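Local structure of putative immunoglobulin-blocking virulence protein (Mycoplasma mycoides subsp. capri, 7ADK) at residues A[365-370]-A[532-537]; A[394-399]-A[433-438]; A[518-523]-A[558-563]; A[552-557]-A[575-580]. The protein is a putative virulence factor that probably binds host antibodies and blocks their action, together with a partner lipoprotein. One frame throughout, in Å; residues are numbered along the deposited sequence.

Contact 1 (A[365-370]-A[532-537]); sequences DRIANG and DYNVSA
Asp532 OD2, which lies 4.0 Å from Ile367 CG1, is the gripped atom here: Arg352 NH2 and Arg362 NE reach it as salt bridges, and Tyr505 OH and Asn529 ND2 as hydrogen bonds. Against this polar cluster the last turn of helix 364-369 offers a single hydrocarbon side chain. Ile367 runs alongside Asp532 in the opposite sense, and Ile367 CD1 comes to rest 3.8 Å from Asp532 CB. The same methyl meets Asn534 from the opposite direction, with CD1 3.2 Å from ND2. Ile367 has CG1 beside the backbone N (chi1 -61°), and CD1 extends from that branch to reach both polar residues. No hydrogen bond crosses between 365-370 and 532-537. Asn534 ND2 is instead held by the carbonyl of Arg362, with a weak second bond to that of Thr546, so Arg362 serves both polar side chains, one through its guanidinium group and the other through its backbone. Just past Ile367 the helix ends in a Schellman motif: Gly370, at positive phi, is its C-prime residue, and Thr371 N returns to Arg366 O. Asp532 and Ile367 are both buried. With two arginines, a hydroxyl and an amide around one oxygen, the carboxylate is probably ionised and its charge well compensated, while the isoleucine supplies apolar cover alongside it.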
# COMPACT_ATOMS: atom_id res chain seq x y z
N ASP A 365 -14.66 10.60 -19.55
CA ASP A 365 -15.46 11.82 -19.35
C ASP A 365 -16.92 11.65 -19.78
O ASP A 365 -17.82 12.13 -19.10
CB ASP A 365 -14.83 13.02 -20.08
CG ASP A 365 -13.65 13.70 -19.36
OD1 ASP A 365 -13.19 13.23 -18.30
OD2 ASP A 365 -13.17 14.75 -19.86
N ARG A 366 -17.18 10.91 -20.87
CA ARG A 366 -18.53 10.51 -21.29
C ARG A 366 -19.19 9.60 -20.27
O ARG A 366 -20.36 9.77 -19.96
CB ARG A 366 -18.54 9.82 -22.67
CG ARG A 366 -18.50 10.76 -23.88
CD ARG A 366 -19.19 10.08 -25.06
NE ARG A 366 -19.21 10.87 -26.30
CZ ARG A 366 -20.09 11.78 -26.67
NH1 ARG A 366 -20.06 12.24 -27.87
NH2 ARG A 366 -20.99 12.25 -25.87
N ILE A 367 -18.45 8.62 -19.75
CA ILE A 367 -18.94 7.69 -18.74
C ILE A 367 -19.23 8.43 -17.44
O ILE A 367 -20.30 8.25 -16.88
CB ILE A 367 -17.98 6.51 -18.52
CG1 ILE A 367 -17.74 5.66 -19.77
CG2 ILE A 367 -18.53 5.59 -17.43
CD1 ILE A 367 -16.46 4.83 -19.67
N ALA A 368 -18.35 9.29 -16.94
CA ALA A 368 -18.58 10.00 -15.69
C ALA A 368 -19.78 10.96 -15.75
O ALA A 368 -20.65 10.92 -14.88
CB ALA A 368 -17.29 10.70 -15.27
N ASN A 369 -19.87 11.79 -16.79
CA ASN A 369 -20.96 12.74 -17.02
C ASN A 369 -22.27 12.07 -17.49
O ASN A 369 -23.32 12.70 -17.44
CB ASN A 369 -20.52 13.80 -18.04
CG ASN A 369 -19.38 14.71 -17.62
OD1 ASN A 369 -18.85 15.46 -18.42
ND2 ASN A 369 -18.98 14.75 -16.37
N GLY A 370 -22.23 10.82 -17.93
CA GLY A 370 -23.40 10.10 -18.41
C GLY A 370 -23.88 10.53 -19.79
O GLY A 370 -25.08 10.68 -19.98
N ASP A 532 -16.86 0.15 -23.10
CA ASP A 532 -16.49 1.16 -22.09
C ASP A 532 -15.33 0.69 -21.19
O ASP A 532 -15.26 0.97 -20.00
CB ASP A 532 -17.71 1.70 -21.33
CG ASP A 532 -18.83 2.34 -22.16
OD1 ASP A 532 -18.75 2.41 -23.41
OD2 ASP A 532 -19.84 2.75 -21.55
N TYR A 533 -14.40 -0.07 -21.78
CA TYR A 533 -13.16 -0.56 -21.20
C TYR A 533 -12.01 0.42 -21.47
O TYR A 533 -11.55 0.55 -22.61
CB TYR A 533 -12.88 -1.94 -21.78
CG TYR A 533 -11.54 -2.53 -21.43
CD1 TYR A 533 -11.37 -3.21 -20.21
CD2 TYR A 533 -10.48 -2.45 -22.34
CE1 TYR A 533 -10.16 -3.87 -19.94
CE2 TYR A 533 -9.27 -3.11 -22.08
CZ TYR A 533 -9.12 -3.84 -20.89
OH TYR A 533 -7.97 -4.52 -20.64
N ASN A 534 -11.55 1.10 -20.42
CA ASN A 534 -10.68 2.28 -20.52
C ASN A 534 -9.41 2.13 -19.67
O ASN A 534 -9.01 3.06 -18.98
CB ASN A 534 -11.52 3.53 -20.21
CG ASN A 534 -12.53 3.90 -21.28
OD1 ASN A 534 -12.41 3.60 -22.44
ND2 ASN A 534 -13.54 4.61 -20.93
N VAL A 535 -8.74 0.97 -19.73
CA VAL A 535 -7.47 0.73 -19.01
C VAL A 535 -6.27 0.75 -19.97
O VAL A 535 -6.23 0.04 -20.97
CB VAL A 535 -7.52 -0.54 -18.13
CG1 VAL A 535 -8.80 -0.60 -17.30
CG2 VAL A 535 -7.41 -1.84 -18.88
N SER A 536 -5.29 1.61 -19.67
CA SER A 536 -4.00 1.64 -20.37
C SER A 536 -2.88 2.20 -19.49
O SER A 536 -3.11 3.03 -18.62
CB SER A 536 -4.07 2.42 -21.69
OG SER A 536 -4.03 3.82 -21.51
N ALA A 537 -1.65 1.79 -19.79
CA ALA A 537 -0.44 2.28 -19.13
C ALA A 537 -0.12 3.76 -19.43
O ALA A 537 0.68 4.38 -18.73
CB ALA A 537 0.71 1.37 -19.56

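Contact 2 (A[394-399]-A[433-438]); sequences DGIRFS and KELIEK
Leu435 CD2 makes every close approach between 394-399, whose strand begins at Ile396, and helix residues 433-438. The chief interaction is aliphatic. Ile396 and Leu435 meet tip to tip, and CD2 sits 3.5 Å from Ile396 CG2. The other branch of the isoleucine is turned to the same methyl, its CG1 and CD1 each lying 4.1 Å from Leu435 CD2, so one leucine methyl is received by a small hydrocarbon surface and not by a single atom. The leucine side chain leaves the helix toward the strand, and with CG anti to the backbone N (chi1 -171°) CD2 is the methyl that arrives.

The aromatic part is lighter. Phe398 brings the far end of its ring to the leucine, CZ lying 4.3 Å from Leu435 CD2, and the methyl approaches the ring obliquely. Phe398 also stacks on Tyr384, and Phe390 touches both it and Ile396.

No hydrogen bond joins the two segments; the salt bridges of Arg397 lie on the other side of the strand. This arginine, between the two apolar residues, points away from the helix and pairs with Asp379 and Asp420.

Strand 396-403 runs antiparallel to both its neighbours, 375-379 and 415-422. Helix 426-442 follows strand 415-422 and leads into 448-454, parallel to it, so the helix belongs to a beta-alpha-beta crossover and packs on the sheet face where Ile396 meets Leu421 and Phe398 meets Leu419.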
# COMPACT_ATOMS: atom_id res chain seq x y z
N ASP A 394 -27.49 18.44 -1.70
CA ASP A 394 -27.91 17.17 -1.09
C ASP A 394 -27.55 15.91 -1.90
O ASP A 394 -27.74 14.80 -1.41
CB ASP A 394 -29.39 17.25 -0.71
CG ASP A 394 -29.66 18.21 0.46
OD1 ASP A 394 -28.75 18.45 1.29
OD2 ASP A 394 -30.80 18.73 0.60
N GLY A 395 -26.98 16.04 -3.11
CA GLY A 395 -26.39 14.92 -3.85
C GLY A 395 -27.38 14.07 -4.66
O GLY A 395 -27.04 12.97 -5.10
N ILE A 396 -28.60 14.56 -4.80
CA ILE A 396 -29.68 14.03 -5.64
C ILE A 396 -29.75 14.92 -6.88
O ILE A 396 -29.82 16.14 -6.74
CB ILE A 396 -31.01 14.06 -4.85
CG1 ILE A 396 -31.04 13.08 -3.67
CG2 ILE A 396 -32.23 13.79 -5.74
CD1 ILE A 396 -31.96 13.47 -2.54
N ARG A 397 -29.76 14.36 -8.09
CA ARG A 397 -29.96 15.08 -9.37
C ARG A 397 -30.89 14.34 -10.32
O ARG A 397 -30.87 13.12 -10.39
CB ARG A 397 -28.62 15.30 -10.07
CG ARG A 397 -27.84 16.51 -9.58
CD ARG A 397 -26.60 16.71 -10.46
NE ARG A 397 -26.99 17.03 -11.85
CZ ARG A 397 -26.77 16.34 -12.95
NH1 ARG A 397 -27.27 16.78 -14.05
NH2 ARG A 397 -26.10 15.23 -12.99
N PHE A 398 -31.65 15.09 -11.12
CA PHE A 398 -32.42 14.57 -12.25
C PHE A 398 -31.95 15.23 -13.55
O PHE A 398 -31.87 16.45 -13.64
CB PHE A 398 -33.92 14.79 -12.04
CG PHE A 398 -34.57 14.03 -10.90
CD1 PHE A 398 -34.40 14.45 -9.58
CD2 PHE A 398 -35.37 12.90 -11.17
CE1 PHE A 398 -35.02 13.76 -8.53
CE2 PHE A 398 -36.01 12.22 -10.13
CZ PHE A 398 -35.84 12.66 -8.80
N SER A 399 -31.68 14.44 -14.58
CA SER A 399 -31.32 14.94 -15.91
C SER A 399 -32.12 14.24 -17.00
O SER A 399 -32.51 13.10 -16.87
CB SER A 399 -29.81 14.86 -16.15
OG SER A 399 -29.29 13.60 -16.08
N LYS A 433 -33.71 5.45 -0.73
CA LYS A 433 -34.83 4.51 -0.66
C LYS A 433 -36.19 5.20 -0.62
O LYS A 433 -37.14 4.73 -1.24
CB LYS A 433 -34.67 3.57 0.55
CG LYS A 433 -35.60 2.35 0.43
CD LYS A 433 -35.50 1.42 1.64
CE LYS A 433 -36.36 0.17 1.48
NZ LYS A 433 -37.81 0.46 1.51
N GLU A 434 -36.30 6.32 0.09
CA GLU A 434 -37.55 7.09 0.20
C GLU A 434 -37.91 7.74 -1.14
O GLU A 434 -39.04 7.64 -1.60
CB GLU A 434 -37.43 8.17 1.29
CG GLU A 434 -36.94 7.67 2.65
CD GLU A 434 -37.74 6.53 3.26
OE1 GLU A 434 -38.96 6.40 3.00
OE2 GLU A 434 -37.15 5.78 4.04
N LEU A 435 -36.93 8.33 -1.82
CA LEU A 435 -37.08 8.98 -3.11
C LEU A 435 -37.39 7.98 -4.22
O LEU A 435 -38.31 8.21 -5.00
CB LEU A 435 -35.80 9.78 -3.38
CG LEU A 435 -35.88 10.70 -4.61
CD1 LEU A 435 -36.82 11.87 -4.38
CD2 LEU A 435 -34.51 11.27 -4.90
N ILE A 436 -36.68 6.86 -4.27
CA ILE A 436 -36.94 5.79 -5.23
C ILE A 436 -38.38 5.28 -5.10
O ILE A 436 -39.00 4.98 -6.12
CB ILE A 436 -35.88 4.68 -5.04
CG1 ILE A 436 -34.54 5.13 -5.66
CG2 ILE A 436 -36.32 3.35 -5.65
CD1 ILE A 436 -33.32 4.33 -5.21
N GLU A 437 -38.96 5.22 -3.90
CA GLU A 437 -40.36 4.85 -3.71
C GLU A 437 -41.36 6.00 -3.97
O GLU A 437 -42.40 5.75 -4.58
CB GLU A 437 -40.58 4.24 -2.32
CG GLU A 437 -40.01 2.82 -2.18
CD GLU A 437 -40.75 1.74 -3.01
OE1 GLU A 437 -40.32 0.57 -2.99
OE2 GLU A 437 -41.75 2.04 -3.70
N LYS A 438 -41.07 7.25 -3.58
CA LYS A 438 -41.96 8.38 -3.88
C LYS A 438 -42.08 8.63 -5.38
O LYS A 438 -43.19 8.84 -5.85
CB LYS A 438 -41.60 9.64 -3.06
CG LYS A 438 -42.31 9.61 -1.70
CD LYS A 438 -42.19 10.88 -0.86
CE LYS A 438 -40.96 10.92 0.03
NZ LYS A 438 -41.02 11.99 1.03

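Contact 3 (A[518-523]-A[558-563])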
# COMPACT_ATOMS: atom_id res chain seq x y z
N ASN A 518 -21.59 -12.37 -7.91
CA ASN A 518 -22.37 -13.59 -7.80
C ASN A 518 -23.00 -13.86 -9.17
O ASN A 518 -23.74 -13.01 -9.66
CB ASN A 518 -23.40 -13.44 -6.67
CG ASN A 518 -24.04 -14.75 -6.28
OD1 ASN A 518 -24.33 -15.59 -7.11
ND2 ASN A 518 -24.28 -14.98 -5.03
N PRO A 519 -22.76 -15.01 -9.83
CA PRO A 519 -23.32 -15.23 -11.15
C PRO A 519 -24.85 -15.32 -11.14
O PRO A 519 -25.48 -14.90 -12.10
CB PRO A 519 -22.64 -16.49 -11.65
CG PRO A 519 -22.26 -17.25 -10.38
CD PRO A 519 -21.92 -16.12 -9.42
N LEU A 520 -25.47 -15.72 -10.03
CA LEU A 520 -26.92 -15.73 -9.86
C LEU A 520 -27.53 -14.32 -9.78
O LEU A 520 -28.69 -14.14 -10.12
CB LEU A 520 -27.26 -16.54 -8.61
CG LEU A 520 -26.76 -17.99 -8.64
CD1 LEU A 520 -26.89 -18.60 -7.26
CD2 LEU A 520 -27.55 -18.82 -9.64
N ALA A 521 -26.77 -13.29 -9.39
CA ALA A 521 -27.24 -11.90 -9.33
C ALA A 521 -27.58 -11.27 -10.69
O ALA A 521 -28.16 -10.20 -10.72
CB ALA A 521 -26.21 -11.05 -8.59
N LEU A 522 -27.24 -11.92 -11.80
CA LEU A 522 -27.45 -11.39 -13.15
C LEU A 522 -28.54 -12.16 -13.92
O LEU A 522 -28.65 -11.97 -15.13
CB LEU A 522 -26.10 -11.41 -13.88
CG LEU A 522 -24.94 -10.70 -13.17
CD1 LEU A 522 -23.64 -10.94 -13.94
CD2 LEU A 522 -25.19 -9.20 -13.08
N ARG A 523 -29.32 -13.02 -13.27
CA ARG A 523 -30.15 -14.05 -13.94
C ARG A 523 -31.10 -13.48 -15.00
O ARG A 523 -31.20 -14.04 -16.09
CB ARG A 523 -30.92 -14.86 -12.88
CG ARG A 523 -31.45 -16.17 -13.46
CD ARG A 523 -32.53 -16.83 -12.60
NE ARG A 523 -32.01 -17.50 -11.40
CZ ARG A 523 -31.43 -18.68 -11.33
NH1 ARG A 523 -31.04 -19.34 -12.37
NH2 ARG A 523 -31.23 -19.22 -10.17
N GLN A 558 -24.37 -16.61 1.16
CA GLN A 558 -24.81 -17.63 2.13
C GLN A 558 -26.17 -18.26 1.80
O GLN A 558 -26.34 -19.46 1.99
CB GLN A 558 -24.82 -17.07 3.55
CG GLN A 558 -25.13 -18.11 4.63
CD GLN A 558 -24.19 -19.32 4.63
OE1 GLN A 558 -23.14 -19.34 5.25
NE2 GLN A 558 -24.53 -20.39 3.96
N GLU A 559 -27.11 -17.48 1.27
CA GLU A 559 -28.45 -17.91 0.86
C GLU A 559 -28.48 -18.81 -0.39
O GLU A 559 -29.55 -19.24 -0.84
CB GLU A 559 -29.35 -16.67 0.74
CG GLU A 559 -28.87 -15.54 -0.19
CD GLU A 559 -28.16 -14.38 0.55
OE1 GLU A 559 -27.36 -14.64 1.46
OE2 GLU A 559 -28.42 -13.20 0.23
N ASP A 560 -27.32 -19.15 -0.97
CA ASP A 560 -27.16 -20.03 -2.13
C ASP A 560 -26.85 -21.50 -1.75
O ASP A 560 -26.55 -22.31 -2.62
CB ASP A 560 -26.08 -19.47 -3.08
CG ASP A 560 -26.29 -18.02 -3.52
OD1 ASP A 560 -27.44 -17.56 -3.63
OD2 ASP A 560 -25.28 -17.33 -3.82
N PHE A 561 -26.92 -21.85 -0.46
CA PHE A 561 -26.52 -23.16 0.07
C PHE A 561 -27.38 -23.57 1.29
O PHE A 561 -26.85 -23.92 2.34
CB PHE A 561 -25.01 -23.11 0.34
CG PHE A 561 -24.35 -24.43 0.66
CD1 PHE A 561 -24.17 -25.39 -0.35
CD2 PHE A 561 -23.91 -24.70 1.97
CE1 PHE A 561 -23.59 -26.63 -0.04
CE2 PHE A 561 -23.35 -25.94 2.27
CZ PHE A 561 -23.19 -26.90 1.27
N SER A 562 -28.70 -23.47 1.21
CA SER A 562 -29.58 -23.58 2.38
C SER A 562 -29.65 -24.99 2.99
O SER A 562 -29.46 -25.15 4.19
CB SER A 562 -30.99 -23.07 2.06
OG SER A 562 -30.94 -21.73 1.62
N ASN A 563 -29.94 -26.03 2.20
CA ASN A 563 -30.36 -27.35 2.72
C ASN A 563 -29.29 -28.46 2.59
O ASN A 563 -29.61 -29.65 2.50
CB ASN A 563 -31.73 -27.75 2.11
CG ASN A 563 -32.89 -26.84 2.47
OD1 ASN A 563 -32.75 -25.75 3.02
ND2 ASN A 563 -34.10 -27.25 2.20
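The side-chain amide of Asn518 and the carboxylate of Asp560 meet with their planes at right angles (89°), joined by one short bond. Asn518 ND2 donates to Asp560 OD2 at 2.8 Å, nearly straight at 166°, and the acceptor lies almost exactly in the amide plane. The lone pair used is the syn one, on the side of the other carboxylate oxygen. Over one face of that carboxylate lies a methyl: Leu520 CD1 stands 3.8 Å from Asp560 CG and equally far from OD1. The amide is held at both ends, since Asn518 OD1 accepts from Leu520 N at 3.1 Å in an Asx turn. With CG anti to the backbone N (chi1 -167°), Asn518 can close this turn and still offer ND2 to the aspartate. Two donors share Asp560 OD2, the second being Asp557 N, whereas OD1 takes a salt bridge from Arg568. All three touching residues are buried; the arginine and the two N-H groups meet the negative charge, which would be expected to persist. Both segments contain 3-10 turns that follow neighbouring strands of one parallel sheet: the turn in 518-523 comes after strand 516-517, and that in 558-563 after strand 553-555. Helix 567-579 touches both turns, with Arg568 near its start bonding to Asp560 and Val576 in its last turns packing on Pro519.

Contact 4 (A[552-557]-A[575-580])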
# COMPACT_ATOMS: atom_id res chain seq x y z
N ASN A 552 -12.49 -11.87 -12.74
CA ASN A 552 -11.99 -13.24 -12.85
C ASN A 552 -12.48 -14.16 -11.71
O ASN A 552 -12.09 -15.31 -11.66
CB ASN A 552 -10.46 -13.21 -13.03
CG ASN A 552 -9.98 -14.19 -14.08
OD1 ASN A 552 -10.17 -15.39 -13.99
ND2 ASN A 552 -9.35 -13.73 -15.12
N THR A 553 -13.35 -13.67 -10.81
CA THR A 553 -13.88 -14.40 -9.65
C THR A 553 -15.39 -14.59 -9.75
O THR A 553 -16.11 -13.65 -10.06
CB THR A 553 -13.56 -13.69 -8.32
OG1 THR A 553 -12.18 -13.63 -8.13
CG2 THR A 553 -14.10 -14.39 -7.08
N LEU A 554 -15.86 -15.78 -9.39
CA LEU A 554 -17.25 -16.05 -9.03
C LEU A 554 -17.36 -16.21 -7.51
O LEU A 554 -16.68 -17.06 -6.94
CB LEU A 554 -17.73 -17.32 -9.75
CG LEU A 554 -17.62 -17.32 -11.27
CD1 LEU A 554 -18.23 -18.60 -11.82
CD2 LEU A 554 -18.34 -16.13 -11.87
N ALA A 555 -18.20 -15.42 -6.85
CA ALA A 555 -18.38 -15.43 -5.40
C ALA A 555 -19.84 -15.69 -5.01
O ALA A 555 -20.68 -14.83 -5.17
CB ALA A 555 -17.87 -14.11 -4.82
N PHE A 556 -20.14 -16.87 -4.47
CA PHE A 556 -21.48 -17.23 -4.01
C PHE A 556 -21.76 -16.69 -2.59
O PHE A 556 -20.84 -16.54 -1.79
CB PHE A 556 -21.67 -18.74 -4.15
CG PHE A 556 -21.64 -19.20 -5.59
CD1 PHE A 556 -22.82 -19.19 -6.35
CD2 PHE A 556 -20.43 -19.60 -6.19
CE1 PHE A 556 -22.81 -19.61 -7.68
CE2 PHE A 556 -20.42 -20.02 -7.53
CZ PHE A 556 -21.61 -20.03 -8.28
N ASP A 557 -23.02 -16.40 -2.28
CA ASP A 557 -23.45 -15.84 -1.00
C ASP A 557 -24.12 -16.91 -0.11
O ASP A 557 -24.38 -18.03 -0.55
CB ASP A 557 -24.30 -14.57 -1.22
CG ASP A 557 -24.24 -13.55 -0.07
OD1 ASP A 557 -23.68 -13.87 1.01
OD2 ASP A 557 -24.72 -12.41 -0.25
N MET A 575 -23.95 -21.25 -15.70
CA MET A 575 -24.39 -20.00 -16.33
C MET A 575 -23.22 -19.29 -17.01
O MET A 575 -23.25 -18.97 -18.19
CB MET A 575 -25.05 -19.06 -15.31
CG MET A 575 -25.89 -18.02 -16.05
SD MET A 575 -26.48 -16.62 -15.09
CE MET A 575 -24.99 -15.62 -15.10
N VAL A 576 -22.14 -19.11 -16.26
CA VAL A 576 -20.92 -18.46 -16.73
C VAL A 576 -20.11 -19.38 -17.64
O VAL A 576 -19.71 -19.00 -18.74
CB VAL A 576 -20.10 -18.04 -15.52
CG1 VAL A 576 -18.87 -17.29 -15.94
CG2 VAL A 576 -20.93 -17.17 -14.59
N TYR A 577 -19.88 -20.62 -17.20
CA TYR A 577 -18.97 -21.52 -17.87
C TYR A 577 -19.52 -22.11 -19.17
O TYR A 577 -18.70 -22.53 -19.98
CB TYR A 577 -18.49 -22.59 -16.87
CG TYR A 577 -17.63 -22.10 -15.69
CD1 TYR A 577 -17.01 -20.83 -15.71
CD2 TYR A 577 -17.43 -22.92 -14.56
CE1 TYR A 577 -16.21 -20.40 -14.65
CE2 TYR A 577 -16.62 -22.49 -13.49
CZ TYR A 577 -16.01 -21.22 -13.53
OH TYR A 577 -15.22 -20.79 -12.51
N TYR A 578 -20.83 -22.13 -19.43
CA TYR A 578 -21.40 -22.69 -20.68
C TYR A 578 -22.73 -22.08 -21.16
O TYR A 578 -22.85 -21.83 -22.35
CB TYR A 578 -21.59 -24.20 -20.58
CG TYR A 578 -20.32 -25.01 -20.37
CD1 TYR A 578 -19.44 -25.21 -21.45
CD2 TYR A 578 -20.01 -25.51 -19.11
CE1 TYR A 578 -18.24 -25.91 -21.25
CE2 TYR A 578 -18.80 -26.21 -18.90
CZ TYR A 578 -17.92 -26.41 -19.97
OH TYR A 578 -16.77 -27.08 -19.75
N ALA A 579 -23.72 -21.83 -20.30
CA ALA A 579 -25.05 -21.44 -20.76
C ALA A 579 -25.13 -20.00 -21.31
O ALA A 579 -25.94 -19.72 -22.19
CB ALA A 579 -26.06 -21.65 -19.64
N ARG A 580 -24.29 -19.08 -20.83
CA ARG A 580 -24.13 -17.70 -21.34
C ARG A 580 -22.69 -17.41 -21.76
O ARG A 580 -22.31 -16.26 -21.98
CB ARG A 580 -24.68 -16.69 -20.32
CG ARG A 580 -26.19 -16.77 -20.16
CD ARG A 580 -26.74 -15.87 -19.05
NE ARG A 580 -26.78 -14.46 -19.45
CZ ARG A 580 -27.11 -13.43 -18.69
NH1 ARG A 580 -27.12 -12.24 -19.20
NH2 ARG A 580 -27.44 -13.53 -17.44
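This is an apolar strand-to-helix contact inside a beta-alpha-beta crossover, in which Leu554 meets Val576 and Tyr577. Strand 553-555 leads through helix 567-579 to strand 608-610, its parallel neighbour in the sheet, and the contact packs the end of the helix onto the first strand. Leu554 supplies both branches. Its CD2 meets Val576 tip to tip, 3.9 Å from CG2, while CD1 touches the tyrosine and also lies 4.1 Å from Val576 CG2. Val576 has CG1 anti to the backbone N (chi1 -177°), which leaves CG2 beside that N as the branch facing the leucine. Tyr577 comes from the opposite direction; Leu554 CD1 approaches the outer part of its ring obliquely, 3.8 Å from CZ. The tyrosine is polar only at its far end, where OH is bonded to the carbonyl of Pro606; this bond ties the ring to the loop that enters strand 608-610. Tyr517 on the strand at the other side touches both Leu554 and Val576, and Leu573, one turn earlier in the helix, also packs on Leu554. No hydrogen bond runs between the two segments, and all three touching side chains are buried. Val576 and Tyr577 lie within a wider, pi-type turn that closes the helix: Arg580 N donates to Met575 O at 2.8 Å.

Overall arrangement
Contacts 3 and 4 form one unit, their centres 11 Å apart and their segments alternating along the chain. They touch directly: Leu522 O of contact 3 lies 3.0 Å from Arg580 NH2 of contact 4, a probable hydrogen bond, and segments 552-557 and 558-563 run directly on from one another. Contacts 1 and 2 belong with the mixed sheet instead. Strand 396-403 of contact 2 is part of it, and Arg450 and Tyr505, on two of its strands, bond to contact 1. The centres of contacts 1 and 2 are 25 Å apart, nearest atoms about 6 Å. Contact 1 lies 25 Å, centre to centre, from contact 4. Near contacts 3 and 4, Gln558 and Asp557 pack on Gly681 of the lipoprotein chain.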